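Local atomic coordinates of carbohydrate oxidase (Microdochium nivale, PDB entry 3RJA), a protein that oxidises the C1 hydroxyl of mono-, oligo- and polysaccharides to lactones with its FAD cofactor, passing the electrons to molecular oxygen to give hydrogen peroxide. Residues Q54-L59 and T460-Y465; R125-G130 and G139-G144; K228-V233 and N336-Y341. One frame throughout, in Å; residues are numbered along the deposited sequence.

Contact 1: Q54-L59 and T460-Y465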
loop_
_atom_site.group_PDB
_atom_site.type_symbol
_atom_site.label_atom_id
_atom_site.label_comp_id
_atom_site.label_asym_id
_atom_site.label_seq_id
_atom_site.Cartn_x
_atom_site.Cartn_y
_atom_site.Cartn_z
ATOM N N GLN A 54 -17.882 -20.231 -5.591
ATOM C CA GLN A 54 -18.951 -21.245 -5.492
ATOM C C GLN A 54 -18.630 -22.396 -4.505
ATOM O O GLN A 54 -19.460 -22.746 -3.650
ATOM C CB GLN A 54 -19.216 -21.868 -6.872
ATOM C CG GLN A 54 -20.091 -21.083 -7.807
ATOM C CD GLN A 54 -20.541 -21.949 -8.983
ATOM O OE1 GLN A 54 -19.746 -22.269 -9.893
ATOM N NE2 GLN A 54 -21.818 -22.351 -8.963
ATOM N N CYS A 55 -17.443 -22.997 -4.629
ATOM C CA CYS A 55 -17.016 -24.066 -3.695
ATOM C C CYS A 55 -17.016 -23.596 -2.237
ATOM O O CYS A 55 -17.447 -24.333 -1.311
ATOM C CB CYS A 55 -15.617 -24.582 -4.086
ATOM S SG CYS A 55 -15.666 -25.572 -5.595
ATOM N N ALA A 56 -16.524 -22.378 -2.035
ATOM C CA ALA A 56 -16.475 -21.800 -0.691
ATOM C C ALA A 56 -17.896 -21.762 -0.134
ATOM O O ALA A 56 -18.135 -22.197 1.006
ATOM C CB ALA A 56 -15.873 -20.406 -0.729
ATOM N N LYS A 57 -18.839 -21.267 -0.946
ATOM C CA LYS A 57 -20.264 -21.224 -0.542
ATOM C C LYS A 57 -20.829 -22.624 -0.239
ATOM O O LYS A 57 -21.516 -22.831 0.769
ATOM C CB LYS A 57 -21.132 -20.534 -1.612
ATOM C CG LYS A 57 -22.623 -20.552 -1.229
ATOM C CD LYS A 57 -23.494 -19.932 -2.297
ATOM C CE LYS A 57 -24.964 -20.084 -1.967
ATOM N NZ LYS A 57 -25.753 -19.402 -3.005
ATOM N N LYS A 58 -20.521 -23.587 -1.106
ATOM C CA LYS A 58 -20.989 -24.969 -0.927
ATOM C C LYS A 58 -20.516 -25.613 0.393
ATOM O O LYS A 58 -21.276 -26.329 1.047
ATOM C CB LYS A 58 -20.533 -25.823 -2.116
ATOM C CG LYS A 58 -21.116 -27.227 -2.130
ATOM C CD LYS A 58 -20.303 -28.179 -3.022
ATOM C CE LYS A 58 -21.142 -29.368 -3.513
ATOM N NZ LYS A 58 -22.155 -28.930 -4.552
ATOM N N LEU A 59 -19.264 -25.347 0.781
ATOM C CA LEU A 59 -18.629 -26.034 1.899
ATOM C C LEU A 59 -18.582 -25.165 3.166
ATOM O O LEU A 59 -17.913 -25.519 4.149
ATOM C CB LEU A 59 -17.238 -26.538 1.503
ATOM C CG LEU A 59 -17.266 -27.512 0.300
ATOM C CD1 LEU A 59 -15.869 -27.782 -0.239
ATOM C CD2 LEU A 59 -17.971 -28.832 0.624
ATOM N N THR A 460 -22.876 -12.249 4.370
ATOM C CA THR A 460 -22.477 -13.425 5.140
ATOM C C THR A 460 -20.993 -13.405 5.529
ATOM O O THR A 460 -20.469 -14.392 6.048
ATOM C CB THR A 460 -22.816 -14.739 4.438
ATOM O OG1 THR A 460 -21.943 -14.912 3.316
ATOM C CG2 THR A 460 -24.311 -14.769 3.987
ATOM N N ASP A 461 -20.311 -12.288 5.281
ATOM C CA ASP A 461 -18.884 -12.200 5.632
ATOM C C ASP A 461 -18.092 -13.363 4.977
ATOM O O ASP A 461 -17.204 -13.966 5.597
ATOM C CB ASP A 461 -18.742 -12.243 7.157
ATOM C CG ASP A 461 -17.760 -11.201 7.701
ATOM O OD1 ASP A 461 -17.128 -10.457 6.921
ATOM O OD2 ASP A 461 -17.608 -11.163 8.935
ATOM N N ARG A 462 -18.445 -13.681 3.732
ATOM C CA ARG A 462 -17.809 -14.760 2.971
ATOM C C ARG A 462 -16.310 -14.490 2.783
ATOM O O ARG A 462 -15.488 -15.420 2.749
ATOM C CB ARG A 462 -18.499 -14.902 1.605
ATOM C CG ARG A 462 -17.831 -15.874 0.624
ATOM C CD ARG A 462 -17.960 -17.301 1.101
ATOM N NE ARG A 462 -19.355 -17.698 1.284
ATOM C CZ ARG A 462 -19.778 -18.459 2.289
ATOM N NH1 ARG A 462 -18.901 -18.881 3.181
ATOM N NH2 ARG A 462 -21.060 -18.799 2.410
ATOM N N PHE A 463 -15.967 -13.218 2.649
ATOM C CA PHE A 463 -14.584 -12.810 2.444
ATOM C C PHE A 463 -13.894 -12.383 3.740
ATOM O O PHE A 463 -12.899 -11.669 3.703
ATOM C CB PHE A 463 -14.506 -11.691 1.406
ATOM C CG PHE A 463 -15.062 -12.073 0.055
ATOM C CD1 PHE A 463 -14.456 -13.076 -0.710
ATOM C CD2 PHE A 463 -16.152 -11.384 -0.480
ATOM C CE1 PHE A 463 -14.960 -13.418 -1.977
ATOM C CE2 PHE A 463 -16.655 -11.709 -1.758
ATOM C CZ PHE A 463 -16.063 -12.739 -2.499
ATOM N N TYR A 464 -14.413 -12.847 4.879
ATOM C CA TYR A 464 -13.909 -12.453 6.201
ATOM C C TYR A 464 -12.397 -12.478 6.382
ATOM O O TYR A 464 -11.697 -13.414 5.937
ATOM C CB TYR A 464 -14.474 -13.384 7.259
ATOM C CG TYR A 464 -13.875 -13.189 8.641
ATOM C CD1 TYR A 464 -14.320 -12.158 9.484
ATOM C CD2 TYR A 464 -12.866 -14.032 9.102
ATOM C CE1 TYR A 464 -13.775 -11.987 10.779
ATOM C CE2 TYR A 464 -12.304 -13.865 10.383
ATOM C CZ TYR A 464 -12.758 -12.851 11.210
ATOM O OH TYR A 464 -12.192 -12.701 12.455
ATOM N N TYR A 465 -11.917 -11.457 7.086
ATOM C CA TYR A 465 -10.622 -11.509 7.723
ATOM C C TYR A 465 -10.703 -10.599 8.946
ATOM O O TYR A 465 -11.631 -9.785 9.050
ATOM C CB TYR A 465 -9.494 -11.116 6.743
ATOM C CG TYR A 465 -9.484 -9.676 6.201
ATOM C CD1 TYR A 465 -10.288 -9.301 5.109
ATOM C CD2 TYR A 465 -8.621 -8.706 6.735
ATOM C CE1 TYR A 465 -10.257 -7.975 4.596
ATOM C CE2 TYR A 465 -8.575 -7.384 6.218
ATOM C CZ TYR A 465 -9.378 -7.030 5.135
ATOM O OH TYR A 465 -9.333 -5.715 4.596
#
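Arg462 lays its guanidinium group against the side of the helix at Ala56 and Lys57, joining the C-terminal berberine-like region to a helix of the PCMH-type FAD-binding domain. The same face of the flat group meets two backbone atoms near its rim: CA of Lys57 lies 3.9 Å from NH2 of Arg462, and the carbonyl O of Ala56 lies 4.0 Å from NH1, a packing contact over the face and not a hydrogen bond. Lower down the chain, CD of Arg462 rests 4.2 Å from CB of Ala56, a methyl small enough to let the arginine close on the helix. Lys57 suits the margin of the contact, since its extended chain runs away from the arginine, and the two positive ends are kept apart. In the arginine, chi1 of 173° sets CG opposite the backbone N, and bends at chi2 (68°) and chi3 (58°) then fold the guanidinium over the helix; a second conformer exists, so this pose is one of two. Its NH1 is hydrogen-bonded to the carbonyl O of Leu61, just beyond the helix. Further out, Arg462 and Phe463 are the two central residues of a type I beta turn, and the carboxylate of Asp458 accepts both of their backbone N-H groups, one on each oxygen. Behind the helix a disulfide joins Cys55 to Cys6, tying it to helix 2-9, while Asp461 forms a salt bridge with Arg435. The turn itself is closed by Tyr464 N, which donates to the carbonyl O of Asp461 at 3.1 Å.

Contact 2: R125-G130 and G139-G144; sequences RAISHG and GHFAHG. With FAD (flavin-adenine dinucleotide), chain B.
His140 sends its imidazole out from helix 137-142 toward Gly130 by setting CG anti to the backbone N (chi1 -169°), while Phe141 turns CG beside its own N (chi1 -77°), carrying its ring toward Ile127. This puts the imidazole between the backbone of Gly130 and the ribityl chain of FAD. NE2 of His140 accepts the backbone N-H of Gly130 at 2.9 Å, a moderately bent bond (150°) reaching NE2 from a direction tilted out of the ring plane. Through its other ring nitrogen, ND1, His140 is hydrogen-bonded to the ribityl O2' of FAD, also at 2.9 Å. Both bonds belong to the FAD-binding site of the PCMH-type domain, where a loop and the beginning of a helix hold the flavin's ribityl and diphosphate portions. A leucine in place of His140 would probably leave the N-H of Gly130 without its acceptor and the ribityl hydroxyl without this partner. Glycines suit the closest points: a side chain on Gly130 would strike CE1 of His140, and one on Gly139 would run into O5' of FAD. Gly139 N donates to the phosphate oxygen O1P of FAD, and the nearby helix start is likely to favour the negative diphosphate. On the apolar side, CG2 of Ile127 touches CZ of Phe141 at 4.0 Å, both side chains also meeting Leu202 of strand 196-206. CB of His129 packs 3.8 Å from NE2 of His140, and ND1 of His129 donates to the carbonyl O of Gly130 at 3.0 Å, meeting a lone pair of that oxygen in the carbonyl plane.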
loop_
_atom_site.group_PDB
_atom_site.type_symbol
_atom_site.label_atom_id
_atom_site.label_comp_id
_atom_site.label_asym_id
_atom_site.label_seq_id
_atom_site.Cartn_x
_atom_site.Cartn_y
_atom_site.Cartn_z
ATOM N N ARG A 125 3.610 3.968 -21.557
ATOM C CA ARG A 125 2.651 4.533 -20.588
ATOM C C ARG A 125 3.054 4.239 -19.140
ATOM O O ARG A 125 3.913 3.369 -18.881
ATOM C CB ARG A 125 1.228 4.012 -20.846
ATOM C CG ARG A 125 0.673 4.168 -22.292
ATOM C CD ARG A 125 0.454 5.615 -22.679
ATOM N NE ARG A 125 -0.656 6.235 -21.951
ATOM C CZ ARG A 125 -1.197 7.415 -22.262
ATOM N NH1 ARG A 125 -0.746 8.116 -23.317
ATOM N NH2 ARG A 125 -2.208 7.893 -21.533
ATOM N N ALA A 126 2.445 4.985 -18.209
ATOM C CA ALA A 126 2.797 4.916 -16.808
ATOM C C ALA A 126 1.570 5.110 -15.922
ATOM O O ALA A 126 0.569 5.687 -16.347
ATOM C CB ALA A 126 3.858 5.981 -16.466
ATOM N N ILE A 127 1.666 4.596 -14.701
ATOM C CA ILE A 127 0.706 4.843 -13.628
ATOM C C ILE A 127 1.464 5.164 -12.366
ATOM O O ILE A 127 2.558 4.634 -12.125
ATOM C CB ILE A 127 -0.199 3.598 -13.372
ATOM C CG1 ILE A 127 -1.150 3.380 -14.554
ATOM C CG2 ILE A 127 -1.019 3.737 -12.045
ATOM C CD1 ILE A 127 -1.742 2.017 -14.556
ATOM N N SER A 128 0.876 6.042 -11.555
ATOM C CA SER A 128 1.443 6.401 -10.279
ATOM C C SER A 128 1.114 5.321 -9.224
ATOM O O SER A 128 -0.052 5.188 -8.820
ATOM C CB SER A 128 0.876 7.770 -9.846
ATOM O OG SER A 128 1.293 8.113 -8.538
ATOM N N HIS A 129 2.125 4.570 -8.773
ATOM C CA HIS A 129 1.917 3.515 -7.761
ATOM C C HIS A 129 3.157 3.402 -6.853
ATOM O O HIS A 129 4.104 4.188 -6.992
ATOM C CB HIS A 129 1.565 2.155 -8.416
ATOM C CG HIS A 129 2.509 1.746 -9.515
ATOM N ND1 HIS A 129 3.825 1.399 -9.277
ATOM C CD2 HIS A 129 2.324 1.624 -10.855
ATOM C CE1 HIS A 129 4.411 1.092 -10.423
ATOM N NE2 HIS A 129 3.515 1.205 -11.395
ATOM N N GLY A 130 3.146 2.423 -5.950
ATOM C CA GLY A 130 4.262 2.169 -5.038
ATOM C C GLY A 130 5.580 1.772 -5.699
ATOM O O GLY A 130 5.637 1.505 -6.913
ATOM N N GLY A 139 -4.066 -5.909 -3.945
ATOM C CA GLY A 139 -4.000 -5.340 -2.587
ATOM C C GLY A 139 -3.632 -3.867 -2.569
ATOM O O GLY A 139 -4.177 -3.079 -1.789
ATOM N N HIS A 140 -2.705 -3.493 -3.438
ATOM C CA HIS A 140 -2.165 -2.132 -3.499
ATOM C C HIS A 140 -3.232 -1.133 -3.944
ATOM O O HIS A 140 -3.526 -0.168 -3.221
ATOM C CB HIS A 140 -0.974 -2.092 -4.463
ATOM C CG HIS A 140 -0.171 -0.818 -4.431
ATOM N ND1 HIS A 140 0.647 -0.481 -3.372
ATOM C CD2 HIS A 140 0.002 0.150 -5.370
ATOM C CE1 HIS A 140 1.282 0.651 -3.653
ATOM N NE2 HIS A 140 0.886 1.066 -4.850
ATOM N N PHE A 141 -3.808 -1.377 -5.121
ATOM C CA PHE A 141 -4.788 -0.451 -5.694
ATOM C C PHE A 141 -6.105 -0.429 -4.895
ATOM O O PHE A 141 -6.772 0.593 -4.832
ATOM C CB PHE A 141 -5.072 -0.807 -7.167
ATOM C CG PHE A 141 -3.990 -0.373 -8.148
ATOM C CD1 PHE A 141 -2.667 -0.855 -8.054
ATOM C CD2 PHE A 141 -4.311 0.504 -9.191
ATOM C CE1 PHE A 141 -1.699 -0.461 -8.983
ATOM C CE2 PHE A 141 -3.355 0.914 -10.123
ATOM C CZ PHE A 141 -2.037 0.409 -10.027
ATOM N N ALA A 142 -6.487 -1.559 -4.298
ATOM C CA ALA A 142 -7.785 -1.633 -3.611
ATOM C C ALA A 142 -7.839 -0.747 -2.365
ATOM O O ALA A 142 -8.937 -0.483 -1.837
ATOM C CB ALA A 142 -8.122 -3.088 -3.241
ATOM N N HIS A 143 -6.659 -0.350 -1.865
ATOM C CA HIS A 143 -6.582 0.336 -0.576
ATOM C C HIS A 143 -5.843 1.670 -0.650
ATOM O O HIS A 143 -5.599 2.283 0.373
ATOM C CB HIS A 143 -5.991 -0.576 0.528
ATOM C CG HIS A 143 -6.696 -1.897 0.655
ATOM N ND1 HIS A 143 -6.236 -3.058 0.050
ATOM C CD2 HIS A 143 -7.869 -2.224 1.257
ATOM C CE1 HIS A 143 -7.075 -4.049 0.313
ATOM N NE2 HIS A 143 -8.087 -3.562 1.026
ATOM N N GLY A 144 -5.547 2.136 -1.862
ATOM C CA GLY A 144 -4.845 3.419 -2.046
ATOM C C GLY A 144 -3.657 3.294 -3.003
ATOM O O GLY A 144 -3.841 3.334 -4.229
HETATM P PA FAD B . -2.004 -9.359 -0.695
HETATM O O1A FAD B . -2.048 -10.396 -1.786
HETATM O O2A FAD B . -1.401 -9.829 0.604
HETATM O O5B FAD B . -3.496 -8.839 -0.415
HETATM C C5B FAD B . -3.698 -7.676 0.380
HETATM C C4B FAD B . -5.199 -7.554 0.697
HETATM O O4B FAD B . -5.928 -7.343 -0.513
HETATM C C3B FAD B . -5.778 -8.814 1.337
HETATM O O3B FAD B . -6.891 -8.442 2.153
HETATM C C2B FAD B . -6.305 -9.559 0.115
HETATM O O2B FAD B . -7.298 -10.529 0.353
HETATM C C1B FAD B . -6.832 -8.395 -0.713
HETATM N N9A FAD B . -6.845 -8.747 -2.129
HETATM C C8A FAD B . -5.825 -9.319 -2.882
HETATM N N7A FAD B . -6.296 -9.463 -4.150
HETATM C C5A FAD B . -7.548 -8.982 -4.211
HETATM C C6A FAD B . -8.467 -8.898 -5.261
HETATM N N6A FAD B . -8.146 -9.329 -6.501
HETATM N N1A FAD B . -9.700 -8.325 -4.998
HETATM C C2A FAD B . -10.028 -7.892 -3.717
HETATM N N3A FAD B . -9.138 -8.010 -2.668
HETATM C C4A FAD B . -7.911 -8.540 -2.934
HETATM N N1 FAD B . 2.398 0.550 -0.023
HETATM C C2 FAD B . 2.289 1.828 -0.583
HETATM O O2 FAD B . 1.223 2.455 -0.568
HETATM N N3 FAD B . 3.417 2.341 -1.217
HETATM C C4 FAD B . 4.594 1.651 -1.435
HETATM O O4 FAD B . 5.519 2.146 -2.118
HETATM C C4X FAD B . 4.683 0.313 -0.772
HETATM N N5 FAD B . 5.775 -0.420 -0.903
HETATM C C5X FAD B . 5.851 -1.697 -0.397
HETATM C C6 FAD B . 6.995 -2.504 -0.628
HETATM C C7 FAD B . 7.025 -3.830 -0.242
HETATM C C7M FAD B . 8.281 -4.694 -0.483
HETATM C C8 FAD B . 5.846 -4.418 0.276
HETATM C C8M FAD B . 5.820 -5.876 0.691
HETATM C C9 FAD B . 4.744 -3.630 0.570
HETATM C C9A FAD B . 4.711 -2.266 0.218
HETATM N N10 FAD B . 3.550 -1.471 0.373
HETATM C C10 FAD B . 3.536 -0.145 -0.034
HETATM C "C1'" FAD B . 2.344 -2.061 1.041
HETATM C "C2'" FAD B . 1.358 -2.578 0.003
HETATM O "O2'" FAD B . 0.698 -1.476 -0.607
HETATM C "C3'" FAD B . 0.311 -3.441 0.671
HETATM O "O3'" FAD B . 0.931 -4.455 1.432
HETATM C "C4'" FAD B . -0.623 -4.038 -0.395
HETATM O "O4'" FAD B . -1.862 -4.309 0.186
HETATM C "C5'" FAD B . -0.025 -5.293 -1.036
HETATM O "O5'" FAD B . -0.898 -5.782 -2.016
HETATM P P FAD B . -0.780 -7.341 -2.455
HETATM O O1P FAD B . -1.726 -7.639 -3.580
HETATM O O2P FAD B . 0.677 -7.667 -2.788
HETATM O O3P FAD B . -1.171 -8.033 -1.066
#

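Contact 3: K228-V233 and N336-Y341. With ZN (zinc ion), chain F.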
loop_
_atom_site.group_PDB
_atom_site.type_symbol
_atom_site.label_atom_id
_atom_site.label_comp_id
_atom_site.label_asym_id
_atom_site.label_seq_id
_atom_site.Cartn_x
_atom_site.Cartn_y
_atom_site.Cartn_z
ATOM N N LYS A 228 12.993 21.408 14.645
ATOM C CA LYS A 228 12.968 22.516 13.687
ATOM C C LYS A 228 12.889 22.032 12.237
ATOM O O LYS A 228 12.298 22.700 11.407
ATOM C CB LYS A 228 14.201 23.417 13.835
ATOM C CG LYS A 228 14.272 24.270 15.107
ATOM C CD LYS A 228 15.506 25.210 15.030
ATOM C CE LYS A 228 16.226 25.439 16.385
ATOM N NZ LYS A 228 15.361 26.033 17.462
ATOM N N GLY A 229 13.517 20.895 11.929
ATOM C CA GLY A 229 13.552 20.407 10.559
ATOM C C GLY A 229 12.199 19.847 10.144
ATOM O O GLY A 229 11.690 20.168 9.082
ATOM N N ILE A 230 11.606 19.025 11.001
ATOM C CA ILE A 230 10.287 18.493 10.732
ATOM C C ILE A 230 9.240 19.609 10.634
ATOM O O ILE A 230 8.355 19.526 9.785
ATOM C CB ILE A 230 9.854 17.417 11.769
ATOM C CG1 ILE A 230 10.784 16.203 11.679
ATOM C CG2 ILE A 230 8.340 17.022 11.547
ATOM C CD1 ILE A 230 10.807 15.341 12.943
ATOM N N GLU A 231 9.351 20.653 11.469
ATOM C CA GLU A 231 8.417 21.799 11.378
ATOM C C GLU A 231 8.590 22.436 9.995
ATOM O O GLU A 231 7.615 22.727 9.300
ATOM C CB GLU A 231 8.677 22.849 12.503
ATOM C CG GLU A 231 8.206 24.323 12.138
ATOM C CD GLU A 231 6.713 24.534 12.470
ATOM O OE1 GLU A 231 6.162 23.714 13.242
ATOM O OE2 GLU A 231 6.087 25.497 11.973
ATOM N N ALA A 232 9.840 22.646 9.590
ATOM C CA ALA A 232 10.120 23.322 8.316
ATOM C C ALA A 232 9.596 22.513 7.125
ATOM O O ALA A 232 9.083 23.064 6.154
ATOM C CB ALA A 232 11.650 23.595 8.169
ATOM N N VAL A 233 9.709 21.195 7.204
ATOM C CA VAL A 233 9.237 20.353 6.098
ATOM C C VAL A 233 7.711 20.404 6.045
ATOM O O VAL A 233 7.144 20.477 4.959
ATOM C CB VAL A 233 9.764 18.910 6.195
ATOM C CG1 VAL A 233 9.181 18.029 5.045
ATOM C CG2 VAL A 233 11.323 18.897 6.183
ATOM N N ASN A 336 6.811 14.815 21.115
ATOM C CA ASN A 336 6.814 13.459 21.668
ATOM C C ASN A 336 7.503 12.532 20.679
ATOM O O ASN A 336 8.264 11.667 21.079
ATOM C CB ASN A 336 5.381 12.955 21.924
ATOM C CG ASN A 336 4.653 13.765 22.976
ATOM O OD1 ASN A 336 5.281 14.523 23.712
ATOM N ND2 ASN A 336 3.323 13.617 23.053
ATOM N N PHE A 337 7.243 12.727 19.391
ATOM C CA PHE A 337 7.857 11.893 18.353
ATOM C C PHE A 337 9.389 11.949 18.435
ATOM O O PHE A 337 10.061 10.923 18.445
ATOM C CB PHE A 337 7.377 12.321 16.955
ATOM C CG PHE A 337 8.016 11.548 15.829
ATOM C CD1 PHE A 337 9.230 11.957 15.278
ATOM C CD2 PHE A 337 7.401 10.426 15.315
ATOM C CE1 PHE A 337 9.831 11.257 14.226
ATOM C CE2 PHE A 337 7.998 9.713 14.263
ATOM C CZ PHE A 337 9.206 10.134 13.722
ATOM N N VAL A 338 9.927 13.167 18.480
ATOM C CA VAL A 338 11.372 13.407 18.535
ATOM C C VAL A 338 12.018 12.948 19.865
ATOM O O VAL A 338 13.149 12.446 19.848
ATOM C CB VAL A 338 11.688 14.884 18.187
ATOM C CG1 VAL A 338 13.157 15.223 18.437
ATOM C CG2 VAL A 338 11.320 15.160 16.686
ATOM N N ASP A 339 11.301 13.111 20.990
ATOM C CA ASP A 339 11.754 12.574 22.293
ATOM C C ASP A 339 12.037 11.059 22.192
ATOM O O ASP A 339 13.131 10.590 22.542
ATOM C CB ASP A 339 10.721 12.868 23.394
ATOM C CG ASP A 339 10.836 14.302 23.963
ATOM O OD1 ASP A 339 11.844 15.004 23.732
ATOM O OD2 ASP A 339 9.904 14.728 24.659
ATOM N N TYR A 340 11.052 10.316 21.664
ATOM C CA TYR A 340 11.150 8.870 21.478
ATOM C C TYR A 340 12.231 8.516 20.466
ATOM O O TYR A 340 13.017 7.609 20.677
ATOM C CB TYR A 340 9.785 8.353 20.988
ATOM C CG TYR A 340 9.528 6.879 21.226
ATOM C CD1 TYR A 340 9.913 5.919 20.292
ATOM C CD2 TYR A 340 8.891 6.452 22.391
ATOM C CE1 TYR A 340 9.662 4.548 20.519
ATOM C CE2 TYR A 340 8.616 5.111 22.619
ATOM C CZ TYR A 340 9.006 4.165 21.676
ATOM O OH TYR A 340 8.750 2.836 21.919
ATOM N N TYR A 341 12.265 9.249 19.357
ATOM C CA TYR A 341 13.286 9.078 18.314
ATOM C C TYR A 341 14.674 8.975 18.963
ATOM O O TYR A 341 15.423 8.007 18.715
ATOM C CB TYR A 341 13.241 10.308 17.411
ATOM C CG TYR A 341 13.970 10.267 16.099
ATOM C CD1 TYR A 341 14.843 9.212 15.745
ATOM C CD2 TYR A 341 13.791 11.314 15.184
ATOM C CE1 TYR A 341 15.512 9.213 14.505
ATOM C CE2 TYR A 341 14.456 11.321 13.967
ATOM C CZ TYR A 341 15.309 10.283 13.624
ATOM O OH TYR A 341 15.903 10.321 12.378
HETATM ZN ZN ZN F . 6.695 26.817 10.683
#
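Ile230 and Val338 meet methyl to methyl where helices 223-239 and 332-345 come together, CD1 of Ile230 lying 3.8 Å from CG2 of Val338. The interaction between the two segments is apolar. With CG1 of Ile230 anti to the carbonyl carbon (chi1 -64°), the longer branch extends across the interface, and an isoleucine has the reach that this separation of backbones needs: the nearest CA atoms, those of Ile230 and Val338, are 9.4 Å apart. Val338, short and branched, needs only a methyl to complete the approach from its side. The same CD1 of Ile230 approaches CE1 of Phe337 obliquely at 4.4 Å.

Aromatic contacts also fix Phe337, whose ring stacks on Trp409 and meets Tyr355 edge-to-face, while among polar interactions a salt bridge from Asp339 to Lys223 ties the two helices together beside the methyl contact.

Metal binding occupies another side of helix 223-239. OE2 of Glu231 binds a zinc ion at 1.9 Å, whereas OE1 of Glu231 stays 4.1 Å from the zinc, so the carboxylate uses one oxygen. The bend at chi2 (86°) turns it to the metal, and Asp235, one helical turn on, supplies a second ligand.

Both helices lie on the large antiparallel sheet of the substrate domain, Val233 packing on Phe247 and Ile249 and Phe337 on Phe388. In strands 245-251, 352-359 and 384-392, Arg248, Phe354, Gln356, Gln387 and Tyr389 line the pocket of the substrate analogue, consistent with a helical layer backing a sheet whose other face receives the sugar, as in berberine bridge enzyme-like oxidases.

Contact 2 lies at the cofactor itself, with Gly130 about 7 Å from the bound substrate analogue, and the other two contacts flank it. Contact 1 is closer: its centre is about 27 Å from that of contact 2, but their nearest atoms come within about 4 Å, and Ser192 OG is hydrogen-bonded to both Tyr465 OH and His143 NE2. The side chain of Arg462 remains about 12 Å from FAD. Contact 3 belongs to the substrate domain, about 30 Å from contact 2 between centres. It lies across the chain's centre from contact 1, about 46 Å between centres. Along the sequence, 54-59 with 460-465 encloses both other pairs, which follow one another.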